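Local coordinates for protein 2-dehydropantoate 2-reductase (Geobacter metallireducens, PDB 3HN2) that probably catalyses the NADPH-dependent reduction of 2-dehydropantoate (ketopantoate) to (R)-pantoate, the second step of pantoate formation on the route to pantothenate, at residues A[75-85]-A[103-112]; A[269-279]-A[292-303]. All coordinates share one frame; numbering follows the deposited sequence.

Overall arrangement
Contact 1 lies nearer the centre of the chain and joins the loop after strand 72-75 to the turn and first residues of helix 108-115 in the Rossmann-type N-terminal domain. Contact 2 lies further out and packs helix 271-284 against helix 290-302 in the helical C-terminal domain. Both are partly buried. Side-chain amides and backbone carbonyls hold contact 1, with most of the apolar packing on one tyrosine ring, whereas contact 2 is a hydrophobic helix pair with a salt bridge at its more exposed margin. They share no segment, but helix 271-284 also touches contact 1 through Ala273, bonded to the backbone of Leu106, and Thr79 probably hydrogen-bonds Glu270 at this domain junction.

Contact 1: A[75-85]-A[103-112]; sequences VGLKTFANSRY and QNGLGNEEAL
The side-chain nitrogen of Gln103 is gripped by two acceptors of segment 75-85. Gln103 NE2 donates to Leu77 O over 2.7 Å in a fairly straight bond (N-H...O 162°) that lies in the amide plane of the glutamine but meets the carbonyl from above its plane. The second bond, from Gln103 NE2 to Asn82 OD1, is weak at 3.4 Å. Beyond CG the glutamine chain is extended (chi2 168°), which carries its amide across to the other loop. There Gln103 OE1 meets the hydroxyl of Tyr85 in the plane of the ring, a hydrogen bond modelled so short that its exact length is doubtful.

Asn82 also faces Asn108: Asn82 ND2 donates to Asn108 OD1 over 2.9 Å, with the two amide planes nearly perpendicular (89°). Asn108 ND2 turns back to Asn104 O, 3.1 Å away, so that both ends of this amide are used. A leucine in place of Asn108 would probably leave the Asn82 amide without this acceptor and the Asn104 carbonyl without its side-chain donor. The methyl CG2 of Thr79 packs against Asn108 OD1 at 3.4 Å.

Apolar contact gathers on the Tyr85 ring. Leu112 CD2 sits over its centre, 3.5 Å from the centroid, in a CH-pi contact; Asn82 CA lies over the opposite face, and Ala111 CB reaches the edge at CE1, 3.8 Å off.

The two segments follow the adjacent parallel strands 72-75 and 98-101, linked by backbone bonds of Val75 with Leu100 and Leu102, at the C-terminal strand ends, where Rossmann domains typically bind their dinucleotide. They lead into helices 85-89 and 108-115, while Arg183 of helix 179-200 bonds the carbonyls of Gln103 and Gly105.

Contact 2: A[269-279]-A[292-303]; sequences LEIAAIFRTPL and VEMLATLLEQAT
Phe275 fills the apolar seam as a knob in the hole formed by Val292, Leu295, Ala296 and Leu299. Val292 CG1 approaches the ring at its edge, 4.0 Å from Phe275 CD1, while Leu295 CG and Leu299 CD2 come in obliquely near CE1 and CZ. Next to the ring, Phe275 CB rests on Ala296 CB at 3.8 Å, where the small residue lets the backbones draw close. One turn earlier Ile271 CD1 presses on Leu299 CG at 3.6 Å. At the other end Leu279 lies on Val292, its CD2 branch running out over Glu293 CG.

The two helices form a roughly antiparallel pair within the helical C-terminal domain of the ketopantoate reductase family: the axes of 271-279 and 292-302 approach to 9.5 Å, with 144° between their N-to-C directions. A pi-type turn widens helix 271-284 at 272-276, and Ile271 O takes both the normal bond from Phe275 N and the wider one from Arg276 N, from opposite faces of its carbonyl plane.

The polar contacts centre on Arg276. Bent at its second torsion (chi2 -67°), it lays its guanidinium over Ala296 CB and directs NH2 to Glu300 OE2, 2.6 Å away, in a salt bridge with guanidinium and carboxylate nearly coplanar. Arg276 NE adds a weak bond to the same oxygen. Arg276 NH2 also reaches Thr297 OG1 weakly at 2.9 Å; that hydroxyl donates in turn to Glu293 O, one helical turn back.

Contact 1: A[75-85]-A[103-112]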
# COMPACT_ATOMS: atom_id res chain seq x y z
N VAL A 75 -23.78 -10.43 6.06
CA VAL A 75 -23.86 -10.93 4.70
C VAL A 75 -22.50 -10.74 4.01
O VAL A 75 -22.01 -9.62 3.86
CB VAL A 75 -24.99 -10.24 3.91
CG1 VAL A 75 -25.18 -10.91 2.57
CG2 VAL A 75 -26.31 -10.30 4.70
N GLY A 76 -21.88 -11.86 3.63
CA GLY A 76 -20.63 -11.85 2.88
C GLY A 76 -20.76 -12.58 1.56
O GLY A 76 -19.76 -13.02 0.98
N LEU A 77 -22.00 -12.71 1.09
CA LEU A 77 -22.34 -13.37 -0.17
C LEU A 77 -21.70 -12.69 -1.38
O LEU A 77 -21.51 -11.48 -1.38
CB LEU A 77 -23.85 -13.37 -0.39
CG LEU A 77 -24.78 -14.42 0.23
CD1 LEU A 77 -26.22 -13.94 0.10
CD2 LEU A 77 -24.61 -15.79 -0.42
N LYS A 78 -21.38 -13.48 -2.39
CA LYS A 78 -21.04 -12.93 -3.69
C LYS A 78 -22.33 -12.41 -4.31
O LYS A 78 -23.38 -13.04 -4.21
CB LYS A 78 -20.36 -13.97 -4.56
CG LYS A 78 -18.85 -13.79 -4.69
CD LYS A 78 -18.11 -14.09 -3.38
CE LYS A 78 -16.91 -13.16 -3.21
NZ LYS A 78 -15.91 -13.28 -4.31
N THR A 79 -22.24 -11.24 -4.96
CA THR A 79 -23.42 -10.46 -5.34
C THR A 79 -24.27 -11.03 -6.48
O THR A 79 -25.37 -10.55 -6.73
CB THR A 79 -23.04 -9.00 -5.67
OG1 THR A 79 -21.94 -8.98 -6.59
CG2 THR A 79 -22.66 -8.25 -4.40
N PHE A 80 -23.77 -12.07 -7.15
CA PHE A 80 -24.57 -12.78 -8.15
C PHE A 80 -25.57 -13.77 -7.51
O PHE A 80 -26.46 -14.28 -8.19
CB PHE A 80 -23.70 -13.47 -9.21
CG PHE A 80 -22.48 -14.16 -8.66
CD1 PHE A 80 -21.23 -13.57 -8.77
CD2 PHE A 80 -22.58 -15.42 -8.07
CE1 PHE A 80 -20.09 -14.20 -8.28
CE2 PHE A 80 -21.45 -16.07 -7.58
CZ PHE A 80 -20.20 -15.46 -7.69
N ALA A 81 -25.40 -14.01 -6.21
CA ALA A 81 -26.33 -14.82 -5.43
C ALA A 81 -27.36 -13.96 -4.68
O ALA A 81 -28.02 -14.45 -3.76
CB ALA A 81 -25.56 -15.69 -4.45
N ASN A 82 -27.51 -12.71 -5.09
CA ASN A 82 -28.41 -11.76 -4.42
C ASN A 82 -29.90 -12.05 -4.60
O ASN A 82 -30.73 -11.53 -3.84
CB ASN A 82 -28.08 -10.31 -4.82
CG ASN A 82 -26.96 -9.70 -3.97
OD1 ASN A 82 -26.34 -10.37 -3.14
ND2 ASN A 82 -26.71 -8.41 -4.18
N SER A 83 -30.24 -12.88 -5.58
CA SER A 83 -31.62 -13.36 -5.78
C SER A 83 -32.02 -14.31 -4.66
O SER A 83 -33.20 -14.48 -4.37
CB SER A 83 -31.76 -14.05 -7.13
OG SER A 83 -30.75 -15.03 -7.31
N ARG A 84 -31.01 -14.92 -4.03
CA ARG A 84 -31.21 -15.87 -2.94
C ARG A 84 -31.31 -15.19 -1.57
O ARG A 84 -31.27 -15.87 -0.55
CB ARG A 84 -30.08 -16.89 -2.93
CG ARG A 84 -30.10 -17.90 -4.06
CD ARG A 84 -28.87 -18.77 -4.01
NE ARG A 84 -29.17 -20.15 -4.35
CZ ARG A 84 -29.33 -21.13 -3.46
NH1 ARG A 84 -29.21 -20.89 -2.16
NH2 ARG A 84 -29.60 -22.36 -3.87
N TYR A 85 -31.42 -13.86 -1.56
CA TYR A 85 -31.53 -13.07 -0.33
C TYR A 85 -32.67 -13.53 0.58
O TYR A 85 -32.47 -13.72 1.78
CB TYR A 85 -31.74 -11.59 -0.64
CG TYR A 85 -30.50 -10.73 -0.72
CD1 TYR A 85 -30.54 -9.49 -1.35
CD2 TYR A 85 -29.29 -11.15 -0.17
CE1 TYR A 85 -29.42 -8.68 -1.43
CE2 TYR A 85 -28.16 -10.35 -0.24
CZ TYR A 85 -28.23 -9.11 -0.87
OH TYR A 85 -27.12 -8.31 -0.96
N GLN A 103 -20.44 -6.98 1.24
CA GLN A 103 -20.17 -7.36 -0.14
C GLN A 103 -19.83 -6.17 -1.01
O GLN A 103 -19.92 -5.02 -0.59
CB GLN A 103 -21.35 -8.15 -0.70
CG GLN A 103 -22.53 -8.23 0.26
CD GLN A 103 -23.80 -8.75 -0.37
OE1 GLN A 103 -24.82 -8.07 -0.37
NE2 GLN A 103 -23.74 -9.96 -0.91
N ASN A 104 -19.43 -6.45 -2.25
CA ASN A 104 -18.87 -5.44 -3.14
C ASN A 104 -19.89 -4.76 -4.05
O ASN A 104 -20.91 -5.34 -4.40
CB ASN A 104 -17.75 -6.05 -3.98
CG ASN A 104 -16.56 -6.47 -3.15
OD1 ASN A 104 -16.46 -6.14 -1.96
ND2 ASN A 104 -15.64 -7.21 -3.76
N GLY A 105 -19.59 -3.52 -4.42
CA GLY A 105 -20.39 -2.78 -5.37
C GLY A 105 -21.56 -2.09 -4.71
O GLY A 105 -21.51 -1.77 -3.52
N LEU A 106 -22.62 -1.88 -5.48
CA LEU A 106 -23.77 -1.13 -5.02
C LEU A 106 -25.04 -1.97 -4.98
O LEU A 106 -25.03 -3.16 -5.32
CB LEU A 106 -24.01 0.05 -5.94
CG LEU A 106 -23.02 1.20 -6.02
CD1 LEU A 106 -23.59 2.23 -6.97
CD2 LEU A 106 -22.72 1.83 -4.67
N GLY A 107 -26.13 -1.33 -4.56
CA GLY A 107 -27.45 -1.94 -4.62
C GLY A 107 -27.76 -2.90 -3.49
O GLY A 107 -28.93 -3.17 -3.22
N ASN A 108 -26.71 -3.41 -2.84
CA ASN A 108 -26.82 -4.42 -1.80
C ASN A 108 -27.59 -3.91 -0.59
O ASN A 108 -28.51 -4.58 -0.11
CB ASN A 108 -25.43 -4.91 -1.38
CG ASN A 108 -24.60 -5.42 -2.55
OD1 ASN A 108 -25.13 -6.04 -3.47
ND2 ASN A 108 -23.31 -5.15 -2.52
N GLU A 109 -27.23 -2.71 -0.14
CA GLU A 109 -27.92 -2.07 0.98
C GLU A 109 -29.41 -1.89 0.69
O GLU A 109 -30.25 -2.17 1.54
CB GLU A 109 -27.29 -0.72 1.32
CG GLU A 109 -26.01 -0.81 2.14
CD GLU A 109 -24.73 -0.91 1.29
OE1 GLU A 109 -24.78 -0.81 0.04
OE2 GLU A 109 -23.65 -1.08 1.88
N GLU A 110 -29.70 -1.45 -0.53
CA GLU A 110 -31.05 -1.08 -0.96
C GLU A 110 -31.94 -2.30 -1.21
O GLU A 110 -33.15 -2.24 -0.95
CB GLU A 110 -30.98 -0.21 -2.22
CG GLU A 110 -30.28 1.15 -2.03
CD GLU A 110 -28.76 1.11 -2.29
OE1 GLU A 110 -28.20 2.17 -2.67
OE2 GLU A 110 -28.12 0.06 -2.10
N ALA A 111 -31.35 -3.38 -1.73
CA ALA A 111 -32.07 -4.61 -2.01
C ALA A 111 -32.61 -5.22 -0.72
O ALA A 111 -33.80 -5.50 -0.61
CB ALA A 111 -31.17 -5.61 -2.72
N LEU A 112 -31.71 -5.37 0.25
CA LEU A 112 -32.02 -5.88 1.58
C LEU A 112 -32.97 -4.96 2.34
O LEU A 112 -33.75 -5.43 3.17
CB LEU A 112 -30.73 -6.04 2.39
CG LEU A 112 -29.67 -7.05 1.94
CD1 LEU A 112 -28.32 -6.72 2.58
CD2 LEU A 112 -30.10 -8.47 2.28

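Contact 2: A[269-279]-A[292-303]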
# COMPACT_ATOMS: atom_id res chain seq x y z
N LEU A 269 -18.27 -13.74 -12.15
CA LEU A 269 -17.75 -12.45 -11.72
C LEU A 269 -18.86 -11.51 -11.27
O LEU A 269 -20.00 -11.61 -11.72
CB LEU A 269 -16.92 -11.81 -12.83
CG LEU A 269 -15.84 -12.69 -13.50
CD1 LEU A 269 -15.09 -11.91 -14.56
CD2 LEU A 269 -14.87 -13.26 -12.49
N GLU A 270 -18.50 -10.58 -10.38
CA GLU A 270 -19.45 -9.62 -9.83
C GLU A 270 -19.57 -8.36 -10.70
O GLU A 270 -19.48 -7.24 -10.19
CB GLU A 270 -19.05 -9.24 -8.40
CG GLU A 270 -18.74 -10.41 -7.46
CD GLU A 270 -18.61 -9.97 -6.00
OE1 GLU A 270 -19.65 -9.69 -5.36
OE2 GLU A 270 -17.47 -9.91 -5.49
N ILE A 271 -19.79 -8.54 -12.00
CA ILE A 271 -19.90 -7.43 -12.96
C ILE A 271 -21.11 -6.56 -12.64
O ILE A 271 -21.00 -5.33 -12.65
CB ILE A 271 -20.02 -7.93 -14.43
CG1 ILE A 271 -18.90 -8.90 -14.80
CG2 ILE A 271 -20.10 -6.74 -15.42
CD1 ILE A 271 -17.53 -8.27 -14.95
N ALA A 272 -22.24 -7.20 -12.34
CA ALA A 272 -23.51 -6.50 -12.10
C ALA A 272 -23.38 -5.42 -11.03
O ALA A 272 -23.63 -4.24 -11.31
CB ALA A 272 -24.60 -7.49 -11.76
N ALA A 273 -22.92 -5.81 -9.84
CA ALA A 273 -22.80 -4.88 -8.71
C ALA A 273 -21.65 -3.87 -8.81
O ALA A 273 -21.82 -2.70 -8.48
CB ALA A 273 -22.71 -5.66 -7.41
N ILE A 274 -20.48 -4.32 -9.26
CA ILE A 274 -19.32 -3.43 -9.38
C ILE A 274 -19.43 -2.45 -10.56
O ILE A 274 -19.08 -1.27 -10.42
CB ILE A 274 -17.98 -4.24 -9.42
CG1 ILE A 274 -17.80 -5.05 -8.13
CG2 ILE A 274 -16.77 -3.32 -9.60
CD1 ILE A 274 -16.80 -6.19 -8.25
N PHE A 275 -19.96 -2.91 -11.69
CA PHE A 275 -19.94 -2.12 -12.93
C PHE A 275 -21.31 -1.66 -13.42
O PHE A 275 -21.51 -0.47 -13.66
CB PHE A 275 -19.26 -2.90 -14.05
CG PHE A 275 -17.79 -3.10 -13.86
CD1 PHE A 275 -16.88 -2.20 -14.40
CD2 PHE A 275 -17.31 -4.21 -13.17
CE1 PHE A 275 -15.51 -2.40 -14.25
CE2 PHE A 275 -15.94 -4.41 -13.01
CZ PHE A 275 -15.04 -3.50 -13.55
N ARG A 276 -22.24 -2.59 -13.62
CA ARG A 276 -23.50 -2.27 -14.30
C ARG A 276 -24.45 -1.42 -13.45
O ARG A 276 -25.14 -0.55 -13.98
CB ARG A 276 -24.19 -3.52 -14.86
CG ARG A 276 -23.49 -4.11 -16.09
CD ARG A 276 -23.59 -3.18 -17.29
NE ARG A 276 -22.84 -3.66 -18.45
CZ ARG A 276 -22.54 -2.91 -19.51
NH1 ARG A 276 -22.92 -1.64 -19.54
NH2 ARG A 276 -21.84 -3.42 -20.53
N THR A 277 -24.45 -1.67 -12.14
CA THR A 277 -25.22 -0.87 -11.17
C THR A 277 -24.72 0.59 -11.04
O THR A 277 -25.54 1.51 -11.12
CB THR A 277 -25.33 -1.57 -9.77
OG1 THR A 277 -25.82 -2.91 -9.93
CG2 THR A 277 -26.26 -0.81 -8.85
N PRO A 278 -23.39 0.82 -10.82
CA PRO A 278 -22.92 2.20 -10.88
C PRO A 278 -23.15 2.90 -12.21
O PRO A 278 -23.55 4.07 -12.20
CB PRO A 278 -21.42 2.06 -10.60
CG PRO A 278 -21.35 0.88 -9.74
CD PRO A 278 -22.30 -0.07 -10.39
N LEU A 279 -22.92 2.20 -13.32
CA LEU A 279 -23.19 2.75 -14.66
C LEU A 279 -24.66 3.13 -14.79
O LEU A 279 -24.97 4.20 -15.32
CB LEU A 279 -22.77 1.78 -15.77
CG LEU A 279 -21.30 1.76 -16.19
CD1 LEU A 279 -20.96 0.49 -16.96
CD2 LEU A 279 -20.95 2.99 -17.00
N VAL A 292 -15.81 3.06 -18.25
CA VAL A 292 -16.48 2.07 -17.38
C VAL A 292 -17.34 1.16 -18.26
O VAL A 292 -17.35 -0.06 -18.08
CB VAL A 292 -17.25 2.70 -16.19
CG1 VAL A 292 -17.65 1.63 -15.18
CG2 VAL A 292 -16.40 3.78 -15.48
N GLU A 293 -17.93 1.74 -19.30
CA GLU A 293 -18.85 1.00 -20.15
C GLU A 293 -18.15 -0.01 -21.00
O GLU A 293 -18.52 -1.18 -21.01
CB GLU A 293 -19.68 1.92 -21.05
CG GLU A 293 -21.13 2.02 -20.62
CD GLU A 293 -22.05 2.47 -21.73
OE1 GLU A 293 -22.12 1.78 -22.77
OE2 GLU A 293 -22.72 3.52 -21.57
N MET A 294 -17.12 0.46 -21.70
CA MET A 294 -16.25 -0.38 -22.49
C MET A 294 -15.71 -1.51 -21.62
O MET A 294 -15.80 -2.68 -22.01
CB MET A 294 -15.13 0.46 -23.07
CG MET A 294 -14.28 -0.25 -24.08
SD MET A 294 -13.24 0.90 -24.95
CE MET A 294 -12.04 -0.27 -25.58
N LEU A 295 -15.19 -1.16 -20.44
CA LEU A 295 -14.68 -2.15 -19.48
C LEU A 295 -15.72 -3.21 -19.09
O LEU A 295 -15.47 -4.41 -19.27
CB LEU A 295 -14.12 -1.46 -18.24
CG LEU A 295 -13.16 -2.25 -17.33
CD1 LEU A 295 -12.26 -3.20 -18.10
CD2 LEU A 295 -12.33 -1.27 -16.53
N ALA A 296 -16.87 -2.77 -18.57
CA ALA A 296 -17.95 -3.69 -18.19
C ALA A 296 -18.27 -4.67 -19.30
O ALA A 296 -18.34 -5.88 -19.07
CB ALA A 296 -19.23 -2.89 -17.80
N THR A 297 -18.41 -4.12 -20.52
CA THR A 297 -18.75 -4.90 -21.70
C THR A 297 -17.64 -5.88 -22.12
O THR A 297 -17.91 -7.07 -22.31
CB THR A 297 -19.08 -4.00 -22.90
OG1 THR A 297 -19.77 -2.83 -22.46
CG2 THR A 297 -19.95 -4.74 -23.88
N LEU A 298 -16.41 -5.39 -22.26
CA LEU A 298 -15.26 -6.25 -22.59
C LEU A 298 -15.11 -7.34 -21.54
O LEU A 298 -14.56 -8.41 -21.81
CB LEU A 298 -13.95 -5.46 -22.63
CG LEU A 298 -13.66 -4.55 -23.82
CD1 LEU A 298 -12.54 -3.60 -23.46
CD2 LEU A 298 -13.31 -5.37 -25.06
N LEU A 299 -15.59 -7.05 -20.34
CA LEU A 299 -15.39 -7.99 -19.26
C LEU A 299 -16.43 -9.11 -19.30
O LEU A 299 -16.13 -10.24 -18.95
CB LEU A 299 -15.30 -7.26 -17.94
CG LEU A 299 -14.48 -7.80 -16.77
CD1 LEU A 299 -13.18 -8.51 -17.15
CD2 LEU A 299 -14.19 -6.60 -15.92
N GLU A 300 -17.64 -8.79 -19.77
CA GLU A 300 -18.63 -9.84 -20.00
C GLU A 300 -18.43 -10.57 -21.34
O GLU A 300 -18.89 -11.70 -21.51
CB GLU A 300 -20.08 -9.35 -19.77
CG GLU A 300 -20.51 -8.11 -20.56
CD GLU A 300 -21.27 -7.07 -19.72
OE1 GLU A 300 -21.47 -7.29 -18.51
OE2 GLU A 300 -21.64 -6.02 -20.28
N GLN A 301 -17.71 -9.94 -22.28
CA GLN A 301 -17.28 -10.61 -23.53
C GLN A 301 -16.27 -11.72 -23.29
O GLN A 301 -16.33 -12.76 -23.92
CB GLN A 301 -16.67 -9.62 -24.52
CG GLN A 301 -17.58 -9.19 -25.66
CD GLN A 301 -18.14 -10.35 -26.48
OE1 GLN A 301 -17.39 -11.21 -26.96
NE2 GLN A 301 -19.45 -10.37 -26.65
N ALA A 302 -15.33 -11.47 -22.38
CA ALA A 302 -14.26 -12.42 -22.10
C ALA A 302 -14.75 -13.60 -21.26
O ALA A 302 -14.19 -14.69 -21.33
CB ALA A 302 -13.09 -11.73 -21.41
N THR A 303 -15.80 -13.38 -20.47
CA THR A 303 -16.37 -14.43 -19.63
C THR A 303 -17.80 -14.79 -20.04
O THR A 303 -18.74 -14.71 -19.24
CB THR A 303 -16.31 -14.09 -18.13
OG1 THR A 303 -17.05 -12.89 -17.88
CG2 THR A 303 -14.88 -13.90 -17.69